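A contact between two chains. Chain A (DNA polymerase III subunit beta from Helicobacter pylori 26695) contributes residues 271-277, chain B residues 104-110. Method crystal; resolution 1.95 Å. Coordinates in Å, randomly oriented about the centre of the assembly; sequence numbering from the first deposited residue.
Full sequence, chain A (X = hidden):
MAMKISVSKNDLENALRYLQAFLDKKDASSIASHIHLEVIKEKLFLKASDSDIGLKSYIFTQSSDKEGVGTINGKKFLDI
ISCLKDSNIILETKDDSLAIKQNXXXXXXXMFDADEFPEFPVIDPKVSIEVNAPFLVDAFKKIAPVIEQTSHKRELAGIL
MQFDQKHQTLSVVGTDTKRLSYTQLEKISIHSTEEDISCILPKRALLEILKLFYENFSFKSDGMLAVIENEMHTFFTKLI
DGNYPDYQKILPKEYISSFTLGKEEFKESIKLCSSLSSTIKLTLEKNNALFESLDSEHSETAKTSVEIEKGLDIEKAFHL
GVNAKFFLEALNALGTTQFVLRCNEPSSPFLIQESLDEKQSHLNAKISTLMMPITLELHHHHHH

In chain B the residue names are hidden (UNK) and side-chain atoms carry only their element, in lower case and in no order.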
# COMPACT_ATOMS: atom_id res chain seq x y z
N LYS A 271 20.26 6.93 8.02
CA LYS A 271 18.90 7.35 7.70
C LYS A 271 18.68 8.80 8.07
O LYS A 271 18.05 9.57 7.34
CB LYS A 271 17.87 6.47 8.42
CG LYS A 271 17.82 5.05 7.89
CD LYS A 271 16.89 4.18 8.74
CE LYS A 271 16.83 2.76 8.18
NZ LYS A 271 16.18 1.79 9.11
N LEU A 272 19.20 9.17 9.24
CA LEU A 272 19.04 10.52 9.76
C LEU A 272 19.61 11.57 8.79
O LEU A 272 18.96 12.58 8.52
CB LEU A 272 19.75 10.62 11.12
CG LEU A 272 19.55 11.91 11.89
CD1 LEU A 272 18.08 12.27 11.83
CD2 LEU A 272 20.00 11.77 13.34
N CYS A 273 20.81 11.34 8.28
CA CYS A 273 21.41 12.31 7.35
C CYS A 273 20.77 12.20 5.97
O CYS A 273 20.75 13.17 5.21
CB CYS A 273 22.94 12.12 7.26
SG CYS A 273 23.80 12.50 8.81
N SER A 274 20.21 11.03 5.69
CA SER A 274 19.56 10.75 4.41
C SER A 274 18.30 11.57 4.21
O SER A 274 17.73 11.59 3.12
CB SER A 274 19.18 9.27 4.29
OG SER A 274 20.32 8.50 4.04
N SER A 275 17.84 12.21 5.28
CA SER A 275 16.66 13.04 5.19
C SER A 275 16.95 14.22 4.26
O SER A 275 16.03 14.76 3.63
CB SER A 275 16.25 13.54 6.56
OG SER A 275 17.24 14.39 7.10
N LEU A 276 18.22 14.60 4.17
CA LEU A 276 18.59 15.79 3.40
C LEU A 276 19.58 15.54 2.25
O LEU A 276 19.93 16.46 1.52
CB LEU A 276 19.16 16.87 4.34
CG LEU A 276 18.18 17.53 5.31
CD1 LEU A 276 18.86 18.70 6.03
CD2 LEU A 276 16.94 18.02 4.56
N SER A 277 20.03 14.30 2.09
CA SER A 277 21.06 14.00 1.08
C SER A 277 21.02 12.54 0.65
O SER A 277 20.40 11.71 1.31
CB SER A 277 22.44 14.30 1.65
OG SER A 277 22.74 13.40 2.70
N UNK B 104 23.43 14.71 20.08
CA UNK B 104 24.53 14.65 19.12
C UNK B 104 24.12 15.05 17.69
O UNK B 104 24.97 15.28 16.84
n UNK B 104 27.16 11.08 22.52
c UNK B 104 25.16 13.25 19.10
c UNK B 104 27.60 11.36 21.13
c UNK B 104 25.61 12.75 20.46
c UNK B 104 27.13 12.70 20.58
N UNK B 105 22.82 15.12 17.44
CA UNK B 105 22.31 15.41 16.10
C UNK B 105 21.98 16.88 15.95
O UNK B 105 21.43 17.51 16.86
c UNK B 105 21.08 14.57 15.81
o UNK B 105 21.36 13.21 15.99
N UNK B 106 22.30 17.44 14.78
CA UNK B 106 21.97 18.84 14.50
C UNK B 106 21.71 19.09 13.02
O UNK B 106 22.38 18.51 12.16
c UNK B 106 23.06 19.77 15.02
o UNK B 106 24.26 19.62 14.29
N UNK B 107 20.76 19.96 12.71
CA UNK B 107 20.40 20.22 11.33
C UNK B 107 20.18 21.68 11.11
O UNK B 107 19.87 22.42 12.05
c UNK B 107 18.79 16.40 13.09
c UNK B 107 18.97 15.41 12.15
c UNK B 107 19.10 19.50 10.97
c UNK B 107 19.23 17.07 10.45
c UNK B 107 19.06 18.07 11.39
c UNK B 107 19.19 15.75 10.82
c UNK B 107 18.82 17.72 12.71
N UNK B 108 20.30 22.11 9.86
CA UNK B 108 19.94 23.47 9.48
C UNK B 108 19.05 23.44 8.23
O UNK B 108 19.31 22.68 7.29
c UNK B 108 24.01 25.08 9.13
c UNK B 108 21.19 24.31 9.24
n UNK B 108 24.88 23.94 9.57
c UNK B 108 23.09 25.64 10.22
c UNK B 108 21.92 24.70 10.51
N UNK B 109 18.01 24.26 8.24
CA UNK B 109 17.15 24.41 7.07
C UNK B 109 16.89 25.89 6.84
O UNK B 109 16.77 26.67 7.79
c UNK B 109 15.83 23.64 7.23
c UNK B 109 15.90 22.12 7.13
c UNK B 109 14.57 21.47 7.47
c UNK B 109 16.34 21.70 5.74
N UNK B 110 16.82 26.30 5.56
CA UNK B 110 16.67 27.73 5.28
C UNK B 110 15.24 28.20 5.54
O UNK B 110 14.29 27.46 5.27
c UNK B 110 16.56 26.44 3.23
c UNK B 110 16.83 25.46 4.35
c UNK B 110 17.00 27.82 3.78

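Position 104 of chain B carries four carbons in a row ending in a nitrogen, and its side chain touches nothing on the chain A stretch: its nearest atom, CB, is 7.9 Å from CD2 of Leu A272. The unbranched chain is that of a lysine. Lys B104 is exposed, where a charged amine can remain in water.

Position 105 opens the strand with one carbon followed by one oxygen. Its CA-to-CB bond points toward chain A, and the oxygen at 105 lies 3.3 Å from CD2 of Leu A272. These atoms make it serine. A methyl group cannot hydrogen-bond, so this is packing alone; the hydroxyl of Ser B105 is satisfied elsewhere in the structure, which lets it sit buried against a leucine.

Position 106 has the same two atoms, one carbon and one oxygen, but its CA-to-CB bond points away and neither atom touches chain A. This is Ser B106, partly exposed, as a small polar residue on the outward side of a strand may well be.

At position 107 a single carbon leads to a ring of six carbons with no oxygen attached, and the CA-to-CB bond again points toward chain A. Leu A272 meets the ring at its edge, near its plane. This is phenylalanine rather than tyrosine, and CZ of Phe B107 lies 3.3 Å from CD1 of Leu A272. An all-carbon ring suits a buried place beside a leucine methyl. Ser A275 OG is 4.4 Å from CE2 of Phe B107; that hydroxyl donates instead to the backbone, with Ser A275 OG 2.9 Å from O of Leu A272.

Position 108 again shows four carbons in a row and a terminal nitrogen. Its CA-to-CB bond points away, and its backbone O is 4.2 Å from CD1 of Leu A276. This is Lys B108, whose exposed side chain leaves the contact to the backbone; NZ is hydrogen-bonded elsewhere in the structure.

Position 109 has four carbons, forked at the second. The CA-to-CB bond points sideways, yet the end of the side chain comes nearer to Leu A276. The fork identifies leucine, a buried apolar chain: CD2 of Leu B109 is 3.9 Å from CD2 of Leu A276.

Position 110 has three carbons closing a ring onto the backbone nitrogen, without touching chain A. This is Pro B110, whose phi of -76° suits the ring.

The contact is thus mainly apolar, with no hydrogen bond across it and 261 Å² buried in all. Strand alternation turns Ser B105 and Phe B107 toward Leu A272, while Leu A276, four residues later, packs against Leu B109. Apolar packing, without polar pairing, makes this contact.

Chain B (104-110) KSSFKLP
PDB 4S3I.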